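Local coordinates for penicillin-binding protein 1A (Mycobacterium tuberculosis, PDB 5CXW), which builds and cross-links peptidoglycan for cell wall formation, this chain being its C-terminal penicillin-binding part with the transpeptidase domain, at residues A[288-293]-A[305-311]; A[98-102]-A[214-218]; A[111-116]-A[371-377]. All coordinates share one frame; numbering follows the deposited sequence.

Interaction 1 (A[288-293]-A[305-311]). With 35P ((2R,4S)-5,5-dimethyl-2-{(1R)-2-oxo-1-[(phenoxyacetyl)amino]ethyl}-1,3-thiazolidine-4-carboxylic acid), chain C.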
# COMPACT_ATOMS: atom_id res chain seq x y z
N SER A 288 5.47 13.27 5.12
CA SER A 288 4.95 11.95 4.81
C SER A 288 5.82 11.32 3.73
O SER A 288 6.65 11.99 3.16
CB SER A 288 3.50 12.04 4.26
OG SER A 288 3.45 12.74 3.04
N ALA A 289 5.58 10.03 3.47
CA ALA A 289 6.27 9.29 2.44
C ALA A 289 5.19 8.55 1.70
O ALA A 289 4.42 7.80 2.33
CB ALA A 289 7.26 8.31 3.10
N ALA A 290 5.07 8.71 0.38
CA ALA A 290 3.94 8.18 -0.35
C ALA A 290 4.27 7.76 -1.75
O ALA A 290 5.35 8.15 -2.31
CB ALA A 290 2.83 9.25 -0.35
N LYS A 291 3.37 7.00 -2.36
CA LYS A 291 3.53 6.61 -3.76
C LYS A 291 2.14 6.37 -4.36
O LYS A 291 1.35 5.65 -3.80
CB LYS A 291 4.41 5.37 -3.92
CG LYS A 291 4.66 5.01 -5.39
CD LYS A 291 5.61 5.99 -6.10
CE LYS A 291 5.68 5.72 -7.61
NZ LYS A 291 4.49 6.22 -8.31
N THR A 292 1.91 6.98 -5.51
CA THR A 292 0.70 6.79 -6.27
C THR A 292 0.83 5.60 -7.22
O THR A 292 1.95 5.17 -7.60
CB THR A 292 0.40 8.01 -7.15
OG1 THR A 292 1.57 8.33 -7.90
CG2 THR A 292 -0.11 9.20 -6.29
N GLY A 293 -0.31 5.12 -7.69
CA GLY A 293 -0.36 4.15 -8.79
C GLY A 293 -1.58 4.34 -9.65
O GLY A 293 -2.61 4.71 -9.13
N ASP A 305 -7.54 1.12 -12.15
CA ASP A 305 -7.39 1.18 -10.70
C ASP A 305 -6.51 2.38 -10.38
O ASP A 305 -5.57 2.69 -11.11
CB ASP A 305 -6.67 -0.02 -10.09
CG ASP A 305 -7.19 -1.35 -10.57
OD1 ASP A 305 -6.75 -1.82 -11.62
OD2 ASP A 305 -8.06 -1.92 -9.85
N ALA A 306 -6.81 3.04 -9.29
CA ALA A 306 -6.07 4.20 -8.86
C ALA A 306 -5.72 4.07 -7.41
O ALA A 306 -6.58 3.72 -6.61
CB ALA A 306 -6.88 5.44 -9.14
N TRP A 307 -4.47 4.32 -7.05
CA TRP A 307 -3.97 4.11 -5.73
C TRP A 307 -3.19 5.30 -5.13
O TRP A 307 -2.44 5.99 -5.85
CB TRP A 307 -2.94 2.98 -5.74
CG TRP A 307 -3.44 1.60 -6.00
CD1 TRP A 307 -3.79 1.05 -7.22
CD2 TRP A 307 -3.70 0.61 -5.01
NE1 TRP A 307 -4.21 -0.27 -7.02
CE2 TRP A 307 -4.12 -0.57 -5.69
CE3 TRP A 307 -3.54 0.57 -3.61
CZ2 TRP A 307 -4.40 -1.74 -5.03
CZ3 TRP A 307 -3.82 -0.63 -2.92
CH2 TRP A 307 -4.27 -1.77 -3.64
N MET A 308 -3.27 5.46 -3.82
CA MET A 308 -2.31 6.24 -3.08
C MET A 308 -2.00 5.48 -1.81
O MET A 308 -2.94 5.15 -1.03
CB MET A 308 -2.83 7.64 -2.73
CG MET A 308 -1.88 8.51 -1.88
SD MET A 308 -0.24 8.64 -2.63
CE MET A 308 0.04 10.42 -2.66
N VAL A 309 -0.71 5.20 -1.59
CA VAL A 309 -0.24 4.54 -0.38
C VAL A 309 0.85 5.36 0.27
O VAL A 309 1.77 5.79 -0.37
CB VAL A 309 0.25 3.11 -0.69
CG1 VAL A 309 0.45 2.33 0.61
CG2 VAL A 309 -0.68 2.38 -1.58
N GLY A 310 0.72 5.68 1.55
CA GLY A 310 1.76 6.45 2.18
C GLY A 310 1.60 6.51 3.69
O GLY A 310 0.55 6.13 4.24
N TYR A 311 2.66 6.97 4.32
CA TYR A 311 2.84 6.86 5.76
C TYR A 311 3.56 8.00 6.42
O TYR A 311 4.26 8.79 5.78
CB TYR A 311 3.60 5.53 6.05
CG TYR A 311 4.97 5.38 5.43
CD1 TYR A 311 6.14 5.87 6.03
CD2 TYR A 311 5.10 4.71 4.21
CE1 TYR A 311 7.41 5.65 5.43
CE2 TYR A 311 6.33 4.52 3.64
CZ TYR A 311 7.48 4.97 4.25
OH TYR A 311 8.70 4.73 3.63
C24 35P C . -1.04 3.23 -19.95
C23 35P C . -2.12 3.30 -20.82
C22 35P C . -3.36 3.67 -20.36
C21 35P C . -3.56 3.98 -19.02
C20 35P C . -2.51 3.92 -18.13
C19 35P C . -1.22 3.55 -18.61
O1 35P C . -0.12 3.49 -17.79
C2 35P C . -0.21 4.05 -16.48
C3 35P C . 1.18 4.14 -15.90
O18 35P C . 2.15 4.23 -16.64
N4 35P C . 1.21 4.13 -14.58
C5 35P C . 2.46 4.26 -13.85
C6 35P C . 2.27 3.64 -12.52
O17 35P C . 1.17 3.43 -11.98
C8 35P C . 2.93 5.77 -13.62
N7 35P C . 2.44 6.02 -12.30
S11 35P C . 2.27 7.01 -14.59
C10 35P C . 1.30 7.79 -13.39
C12 35P C . -0.08 8.13 -13.94
C15 35P C . 1.89 9.08 -12.87
C9 35P C . 1.18 6.73 -12.29
C13 35P C . 0.86 7.14 -10.89
O14 35P C . 1.84 7.27 -10.10
O16 35P C . -0.35 7.26 -10.59
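Ala289 to Gly293 pair with Trp307 to Tyr311 as neighbouring antiparallel strands, their axes 4.5 Å apart at an angle of 176°. Three hydrogen-bonded pairs, Ala289-Tyr311, Lys291-Val309 and Gly293-Trp307, carry six backbone bonds. Packing is tight where Gly310, without a side chain, lets its CA come within 3.8 Å of Ala290 CA. Beside it the bent chain of Met308 lies along the Ala290 and Thr292 side of the sheet: SD is 3.7 Å from Thr292 CG2, and CE touches the methyl of Ala290. On the reverse side, Ala289 CB sits over one face of the Tyr311 ring, 3.7 Å from its centroid, a CH-pi contact offset toward the rim.

The contact is looser across the strands at Lys291, whose side chain comes no nearer than 4.4 Å to segment 305-311. With CG anti to its own N (chi1 -176°) and bends at chi2 and chi4, the chain returns NZ to Thr292 O at 2.8 Å; Ser150 OG is a second partner. The cleft side is occupied by the ring-opened penicillin V, whose carboxylate O14 is hydrogen-bonded by Thr292 OG1; the modelled length is very short, so its exact value is doubtful. Lys291, Thr292 and Gly293 line the drug pocket, consistent with the KTG motif of penicillin-binding proteins.

Strand 315-323 continues the antiparallel sheet by hydrogen-bonding to the other edge of strand 303-312, leaving 289-296 outermost. Helices 211-222 and 260-270 pack on the Lys291 and Tyr311 side, and helix 343-356 against Met308 on the other.

Interaction 2 (A[98-102]-A[214-218])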
# COMPACT_ATOMS: atom_id res chain seq x y z
N SER A 98 2.42 1.75 -7.56
CA SER A 98 2.66 1.71 -6.12
C SER A 98 3.58 0.55 -5.77
O SER A 98 4.19 0.53 -4.68
CB SER A 98 1.37 1.69 -5.32
OG SER A 98 0.59 0.54 -5.54
N PHE A 99 3.71 -0.42 -6.69
CA PHE A 99 4.55 -1.57 -6.44
C PHE A 99 6.04 -1.25 -6.71
O PHE A 99 6.93 -2.05 -6.29
CB PHE A 99 4.13 -2.75 -7.31
CG PHE A 99 4.16 -4.05 -6.55
CD1 PHE A 99 3.22 -4.29 -5.58
CD2 PHE A 99 5.12 -5.01 -6.79
CE1 PHE A 99 3.24 -5.42 -4.85
CE2 PHE A 99 5.11 -6.19 -6.06
CZ PHE A 99 4.19 -6.39 -5.09
N LYS A 100 6.35 -0.10 -7.35
CA LYS A 100 7.72 0.21 -7.67
C LYS A 100 8.63 0.29 -6.44
O LYS A 100 9.86 0.10 -6.55
CB LYS A 100 7.85 1.57 -8.42
CG LYS A 100 7.31 1.51 -9.83
CD LYS A 100 7.33 2.84 -10.54
CE LYS A 100 6.71 2.65 -11.90
NZ LYS A 100 6.54 3.91 -12.53
N VAL A 101 8.06 0.67 -5.30
CA VAL A 101 8.84 0.82 -4.07
C VAL A 101 9.53 -0.47 -3.73
O VAL A 101 10.60 -0.46 -3.14
CB VAL A 101 8.04 1.37 -2.85
CG1 VAL A 101 7.37 2.66 -3.21
CG2 VAL A 101 7.07 0.33 -2.30
N PHE A 102 8.94 -1.61 -4.12
CA PHE A 102 9.60 -2.90 -3.79
C PHE A 102 10.78 -3.18 -4.69
O PHE A 102 11.73 -3.85 -4.25
CB PHE A 102 8.56 -4.05 -3.78
CG PHE A 102 7.44 -3.75 -2.86
CD1 PHE A 102 7.70 -3.49 -1.51
CD2 PHE A 102 6.15 -3.63 -3.29
CE1 PHE A 102 6.69 -3.14 -0.63
CE2 PHE A 102 5.13 -3.27 -2.41
CZ PHE A 102 5.40 -3.01 -1.08
N MET A 214 -0.76 -3.83 1.03
CA MET A 214 0.00 -2.61 0.71
C MET A 214 0.20 -1.71 1.98
O MET A 214 1.29 -1.22 2.23
CB MET A 214 -0.66 -1.80 -0.41
CG MET A 214 -0.62 -2.49 -1.77
SD MET A 214 1.05 -2.77 -2.38
CE MET A 214 1.50 -1.10 -2.81
N ALA A 215 -0.86 -1.57 2.79
CA ALA A 215 -0.74 -0.80 4.00
C ALA A 215 0.28 -1.42 4.93
O ALA A 215 1.13 -0.70 5.54
CB ALA A 215 -2.08 -0.66 4.70
N SER A 216 0.24 -2.74 5.03
CA SER A 216 1.16 -3.47 5.91
C SER A 216 2.59 -3.37 5.43
O SER A 216 3.53 -3.12 6.23
CB SER A 216 0.72 -4.93 5.99
OG SER A 216 1.64 -5.74 6.70
N ALA A 217 2.85 -3.59 4.14
CA ALA A 217 4.20 -3.51 3.61
C ALA A 217 4.81 -2.11 3.75
O ALA A 217 5.99 -1.96 4.09
CB ALA A 217 4.25 -4.00 2.14
N TYR A 218 4.02 -1.09 3.49
CA TYR A 218 4.47 0.31 3.67
C TYR A 218 4.67 0.62 5.19
O TYR A 218 5.60 1.35 5.57
CB TYR A 218 3.54 1.28 3.02
CG TYR A 218 3.70 1.51 1.55
CD1 TYR A 218 3.83 0.44 0.64
CD2 TYR A 218 3.69 2.81 1.01
CE1 TYR A 218 3.93 0.68 -0.73
CE2 TYR A 218 3.73 3.04 -0.33
CZ TYR A 218 3.85 1.98 -1.21
OH TYR A 218 3.93 2.18 -2.60
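Ser98 and Met214 bring the two backbones to 8.5 Å between their CA atoms, and Val101 with Tyr218 and Phe102 with Ala217 stay at similar spacing, so a 3-10 turn leading into a helix faces residues 214-218 of helix 211-222 with side chains filling the interval. One hydrogen bond spans that interval. Tyr218 OH donates to Ser98 O at 2.7 Å, lying in the carbonyl plane on a lone pair with a C=O...O angle of 129°. The carbonyl oxygen in turn lies at the edge of the phenol ring, in its plane. The Val101 side chain crosses that of Tyr218 at about a right angle, with CG2 3.5 Å from Tyr218 CE1 while CG1 leans on the hydroxyl oxygen.

Ser97, by similarity the acyl-ester nucleophile, directly precedes segment 98-102, and together with Lys100 it is consistent with the SxxK motif at the start of helix 100-109. The Lys100 chain takes no part in the contact and runs away from segment 214-218 to its NZ, bonded to Ser150 OG and Asn152 OD1.

Met214 reaches across by bends at chi2 (-62°) and chi3 that fold its tip toward the turn. Its SD makes two Met-aromatic contacts: at the edge of Phe102, 4.1 Å from CE2, and obliquely to Phe99, 4.2 Å from CD1. CE presses on Ser98 OG at 3.3 Å, a hydroxyl whose hydrogen-bond partner is Thr95 O. Phe102 itself points CD2 over the centre of the Phe99 ring, and its CZ abuts Ala217 CB at 3.6 Å. Ala173 and Ala176 of helix 165-176 touch Phe102 as well, while Met214 is backed by Trp307 of strand 303-312.

Interaction 3 (A[111-116]-A[371-377])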
# COMPACT_ATOMS: atom_id res chain seq x y z
N GLY A 111 22.96 -2.93 -3.01
CA GLY A 111 23.97 -1.89 -3.05
C GLY A 111 23.87 -1.02 -4.26
O GLY A 111 24.86 -0.48 -4.75
N ILE A 112 22.64 -0.84 -4.76
CA ILE A 112 22.30 0.09 -5.82
C ILE A 112 21.52 1.21 -5.11
O ILE A 112 20.34 1.00 -4.71
CB ILE A 112 21.47 -0.55 -6.98
CG1 ILE A 112 22.24 -1.74 -7.59
CG2 ILE A 112 21.14 0.47 -8.07
CD1 ILE A 112 21.40 -2.64 -8.46
N GLY A 113 22.14 2.38 -5.00
CA GLY A 113 21.57 3.40 -4.16
C GLY A 113 20.76 4.45 -4.89
O GLY A 113 20.61 4.39 -6.14
N LEU A 114 20.30 5.45 -4.13
CA LEU A 114 19.35 6.44 -4.69
C LEU A 114 19.91 7.25 -5.82
O LEU A 114 19.17 7.74 -6.65
CB LEU A 114 18.78 7.34 -3.59
CG LEU A 114 17.94 6.69 -2.55
CD1 LEU A 114 17.36 7.74 -1.63
CD2 LEU A 114 16.83 5.79 -3.08
N GLY A 115 21.24 7.39 -5.88
CA GLY A 115 21.89 8.14 -6.93
C GLY A 115 22.25 7.37 -8.19
O GLY A 115 22.84 7.96 -9.11
N TYR A 116 21.88 6.09 -8.26
CA TYR A 116 22.12 5.26 -9.44
C TYR A 116 21.37 5.87 -10.63
O TYR A 116 20.15 6.03 -10.58
CB TYR A 116 21.69 3.80 -9.18
CG TYR A 116 21.86 2.93 -10.40
CD1 TYR A 116 23.10 2.79 -11.01
CD2 TYR A 116 20.77 2.26 -10.94
CE1 TYR A 116 23.24 1.96 -12.12
CE2 TYR A 116 20.91 1.38 -12.02
CZ TYR A 116 22.11 1.29 -12.63
OH TYR A 116 22.16 0.44 -13.74
N GLY A 371 24.58 1.98 -1.12
CA GLY A 371 25.00 2.09 -2.54
C GLY A 371 25.82 3.35 -2.82
O GLY A 371 25.89 3.82 -3.96
N GLY A 372 26.41 3.93 -1.78
CA GLY A 372 27.21 5.16 -1.90
C GLY A 372 26.46 6.46 -1.66
O GLY A 372 27.09 7.52 -1.68
N TYR A 373 25.16 6.40 -1.43
CA TYR A 373 24.31 7.59 -1.26
C TYR A 373 23.53 7.52 0.04
O TYR A 373 22.96 6.46 0.42
CB TYR A 373 23.35 7.69 -2.45
CG TYR A 373 24.07 7.73 -3.79
CD1 TYR A 373 24.62 8.93 -4.25
CD2 TYR A 373 24.26 6.57 -4.57
CE1 TYR A 373 25.28 9.00 -5.46
CE2 TYR A 373 24.94 6.65 -5.81
CZ TYR A 373 25.45 7.85 -6.23
OH TYR A 373 26.12 7.88 -7.44
N ALA A 374 23.47 8.67 0.72
CA ALA A 374 22.63 8.80 1.93
C ALA A 374 21.52 9.77 1.59
O ALA A 374 21.74 10.99 1.52
CB ALA A 374 23.44 9.34 3.09
N GLY A 375 20.32 9.26 1.44
CA GLY A 375 19.20 10.06 1.02
C GLY A 375 19.27 10.53 -0.45
O GLY A 375 20.18 10.12 -1.20
N VAL A 376 18.32 11.37 -0.82
CA VAL A 376 18.13 11.80 -2.23
C VAL A 376 19.27 12.73 -2.58
O VAL A 376 19.46 13.69 -1.83
CB VAL A 376 16.81 12.49 -2.45
CG1 VAL A 376 16.65 12.92 -3.93
CG2 VAL A 376 15.65 11.58 -2.08
N PRO A 377 20.00 12.49 -3.70
CA PRO A 377 21.09 13.40 -4.08
C PRO A 377 20.60 14.81 -4.29
O PRO A 377 19.57 15.01 -4.91
CB PRO A 377 21.56 12.82 -5.43
CG PRO A 377 21.33 11.35 -5.27
CD PRO A 377 20.04 11.25 -4.51
O HOH W 1 24.69 2.92 -6.18
O HOH W 2 20.93 5.19 -1.33
O HOH W 3 24.17 10.19 -9.13
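The ring of Tyr373 receives Gly115 on one face: the CA stands over the ring centre, 3.5 Å from the centroid and 7° off the normal, a nearly axial CH-pi contact. Gly115 N lies over the same face, nearer CD2. At the edge of the ring, in its plane, is a water that accepts from Gly113 N and donates to Gly371 O at 2.7 Å. Tyr373 is placed by a chi1 of -56°, which sets CG beside its own N and anti to the carbonyl carbon, laying the ring over the Gly113-Tyr116 turn.

That turn is a type I beta turn, closed by Tyr116 N to Gly113 O at 3.0 Å. Gly115, lacking a side chain, lets both Tyr373 and Pro377 come down on its backbone; Pro377 CG is 3.7 Å from Gly115 CA. Alongside, Leu114 CD1 lies 3.6 Å from Gly375 C and more distantly meets Val376 CG2, with Asn265 and Ala269 of helix 260-270 also touching Leu114. No direct hydrogen bond joins the segments. A second water accepts from Leu114 N and lies within bonding distance of Tyr373 O. At the other end, Gly371 CA closes on Gly111 O at 3.4 Å.

Gly111, with positive phi and two bonds back into the last turn, forms a Schellman motif ending helix 100-109. The arrangement is thus a helix C-cap and its following turn, overlaid by the irregular, glycine-rich loop that follows helix 343-356, at the periphery of the transpeptidase domain and away from the drug pocket.

Overall arrangement
Interactions 1 and 2 touch, their centres 9 Å apart: Tyr218 of interaction 2 packs on interaction 1, its CD2 3.3 Å from Val309 CG1 and its OH 3.5 Å from Lys291 CB, so helix 211-222 joins the turn after Ser97 to the strand bearing Lys291. Both approach the active site, the Lys291 side chain lying about 4 Å from that of Ser97 and the Ser98 side chain about 7 Å from the bound penicillin. Interaction 3 is remote, its centre about 22 Å from that of interaction 1 and 20 Å from that of interaction 2, with no touch to either. Helix 100-109 nonetheless links interactions 2 and 3, running from the one to the other.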